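Local coordinates for protein putative hydrolase (Chloroflexus aurantiacus J-10-fl, PDB 3CMN) that is a putative hydrolase, probably a zincin-like metallopeptidase, whose substrate is not known, at residues Q288-A291 and Q292-R295. Sequence-based numbering, arbitrary orientation.
Sequences QQIA and QRQR
Ile290 touches Arg293 and Gln294, three and four residues further along the same helix, and so illustrates how one side chain can pack against both the i+3 and i+4 positions. With CG1 roughly anti to the backbone N (chi1 -157°) and a bend at chi2, Ile290 CD1 comes to lie 3.4 Å from Arg293 CB. The other branch turns to the glutamine: Ile290 CG2 lies 3.8 Å from Gln294 CD, the two side chains crossing at about a right angle. Ile290 O accepts a hydrogen bond from Gln294 N at 3.0 Å; the donor lies nearly in line with the C=O, but the bond is bent at the hydrogen (136°). All this happens on helix 283-307, kinked at Gln292 and Arg293; in this largely helical protein, assigned to the zincin-like metallopeptidases, Ile290 and Arg293 pack on Val166 of helix 160-169, while the side chain of Gln294 lies near a putative HExxH motif without touching it. With an alanine at Gln294 the CG and amide would be gone, which would probably leave Ile290 CG2 and Ala291 CA without their cover. At Ala291 the carbonyl is shared: Ala291 O takes a hydrogen bond from Arg295 N at 3.3 Å, with the donor tilted 18° from the carbonyl plane, and a weak one from Gln294 N. Arg295, extended from CG to NE, runs past the same oxygen, bringing its CG within 3.3 Å of Ala291 O.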
ATOM      1  N   GLN A 288     -15.471  -4.396  -9.813  1.00 54.21           N
ATOM      2  CA  GLN A 288     -15.694  -3.898 -11.171  1.00 54.50           C
ATOM      3  C   GLN A 288     -15.432  -2.402 -11.245  1.00 53.22           C
ATOM      4  O   GLN A 288     -14.602  -1.938 -12.029  1.00 52.53           O
ATOM      5  CB  GLN A 288     -17.136  -4.150 -11.603  1.00 56.82           C
ATOM      6  CG  GLN A 288     -17.540  -5.600 -11.611  1.00 60.92           C
ATOM      7  CD  GLN A 288     -19.013  -5.768 -11.890  1.00 63.82           C
ATOM      8  OE1 GLN A 288     -19.509  -5.346 -12.937  1.00 64.83           O
ATOM      9  NE2 GLN A 288     -19.729  -6.378 -10.950  1.00 65.82           N
ATOM     10  N   GLN A 289     -16.162  -1.656 -10.421  1.00 51.85           N
ATOM     11  CA  GLN A 289     -16.061  -0.199 -10.359  1.00 51.42           C
ATOM     12  C   GLN A 289     -14.692   0.353  -9.956  1.00 49.99           C
ATOM     13  O   GLN A 289     -14.212   1.336 -10.516  1.00 49.27           O
ATOM     14  CB  GLN A 289     -17.111   0.341  -9.379  1.00 51.38           C
ATOM     15  CG  GLN A 289     -18.535   0.182  -9.856  1.00 51.39           C
ATOM     16  CD  GLN A 289     -18.826   1.047 -11.058  1.00 50.93           C
ATOM     17  OE1 GLN A 289     -18.919   2.271 -10.949  1.00 52.23           O
ATOM     18  NE2 GLN A 289     -18.960   0.423 -12.216  1.00 50.03           N
ATOM     19  N   ILE A 290     -14.074  -0.283  -8.973  1.00 49.79           N
ATOM     20  CA  ILE A 290     -12.789   0.163  -8.461  1.00 49.55           C
ATOM     21  C   ILE A 290     -11.586  -0.186  -9.358  1.00 48.86           C
ATOM     22  O   ILE A 290     -10.472   0.279  -9.126  1.00 48.72           O
ATOM     23  CB  ILE A 290     -12.585  -0.401  -7.028  1.00 47.97           C
ATOM     24  CG1 ILE A 290     -11.593   0.465  -6.263  1.00 48.17           C
ATOM     25  CG2 ILE A 290     -12.126  -1.841  -7.091  1.00 48.77           C
ATOM     26  CD1 ILE A 290     -12.036   1.920  -6.121  1.00 45.62           C
ATOM     27  N   ALA A 291     -11.825  -0.982 -10.392  1.00 48.99           N
ATOM     28  CA  ALA A 291     -10.764  -1.395 -11.307  1.00 49.63           C
ATOM     29  C   ALA A 291      -9.834  -0.263 -11.767  1.00 50.23           C
ATOM     30  O   ALA A 291      -8.607  -0.371 -11.653  1.00 49.49           O
ATOM     31  CB  ALA A 291     -11.372  -2.089 -12.520  1.00 48.99           C
ATOM     32  N   GLN A 292     -10.409   0.819 -12.285  1.00 50.09           N
ATOM     33  CA  GLN A 292      -9.593   1.929 -12.764  1.00 50.95           C
ATOM     34  C   GLN A 292      -8.878   2.677 -11.640  1.00 50.51           C
ATOM     35  O   GLN A 292      -7.781   3.199 -11.839  1.00 50.13           O
ATOM     36  CB  GLN A 292     -10.435   2.922 -13.582  1.00 50.89           C
ATOM     37  CG  GLN A 292      -9.599   4.070 -14.153  1.00 52.44           C
ATOM     38  CD  GLN A 292     -10.407   5.086 -14.940  1.00 53.47           C
ATOM     39  OE1 GLN A 292     -11.025   4.759 -15.955  1.00 54.97           O
ATOM     40  NE2 GLN A 292     -10.400   6.333 -14.477  1.00 53.31           N
ATOM     41  N   ARG A 293      -9.499   2.735 -10.467  1.00 51.01           N
ATOM     42  CA  ARG A 293      -8.901   3.418  -9.321  1.00 51.25           C
ATOM     43  C   ARG A 293      -7.683   2.643  -8.808  1.00 50.39           C
ATOM     44  O   ARG A 293      -6.795   3.210  -8.171  1.00 50.06           O
ATOM     45  CB  ARG A 293      -9.931   3.565  -8.198  1.00 52.84           C
ATOM     46  CG  ARG A 293      -9.431   4.337  -6.983  1.00 54.95           C
ATOM     47  CD  ARG A 293      -9.188   5.808  -7.308  1.00 55.24           C
ATOM     48  NE  ARG A 293      -9.031   6.598  -6.091  1.00 55.54           N
ATOM     49  CZ  ARG A 293      -9.191   7.915  -6.042  1.00 55.89           C
ATOM     50  NH1 ARG A 293      -9.502   8.582  -7.145  1.00 57.65           N
ATOM     51  NH2 ARG A 293      -9.077   8.564  -4.889  1.00 54.58           N
ATOM     52  N   GLN A 294      -7.652   1.345  -9.093  1.00 49.59           N
ATOM     53  CA  GLN A 294      -6.537   0.493  -8.693  1.00 49.05           C
ATOM     54  C   GLN A 294      -5.361   0.727  -9.652  1.00 48.28           C
ATOM     55  O   GLN A 294      -4.206   0.766  -9.232  1.00 47.06           O
ATOM     56  CB  GLN A 294      -6.956  -0.977  -8.733  1.00 49.78           C
ATOM     57  CG  GLN A 294      -8.038  -1.350  -7.731  1.00 50.89           C
ATOM     58  CD  GLN A 294      -8.579  -2.757  -7.943  1.00 53.45           C
ATOM     59  OE1 GLN A 294      -9.109  -3.083  -9.008  1.00 54.71           O
ATOM     60  NE2 GLN A 294      -8.450  -3.596  -6.924  1.00 54.61           N
ATOM     61  N   ARG A 295      -5.668   0.875 -10.939  1.00 48.31           N
ATOM     62  CA  ARG A 295      -4.652   1.136 -11.958  1.00 49.21           C
ATOM     63  C   ARG A 295      -4.002   2.463 -11.598  1.00 48.03           C
ATOM     64  O   ARG A 295      -2.792   2.649 -11.734  1.00 47.35           O
ATOM     65  CB  ARG A 295      -5.295   1.274 -13.342  1.00 51.31           C
ATOM     66  CG  ARG A 295      -6.167   0.099 -13.758  1.00 55.40           C
ATOM     67  CD  ARG A 295      -7.062   0.460 -14.950  1.00 58.52           C
ATOM     68  NE  ARG A 295      -7.959  -0.635 -15.324  1.00 60.64           N
ATOM     69  CZ  ARG A 295      -7.545  -1.848 -15.695  1.00 62.56           C
ATOM     70  NH1 ARG A 295      -6.245  -2.132 -15.747  1.00 62.96           N
ATOM     71  NH2 ARG A 295      -8.433  -2.783 -16.011  1.00 63.03           N
TER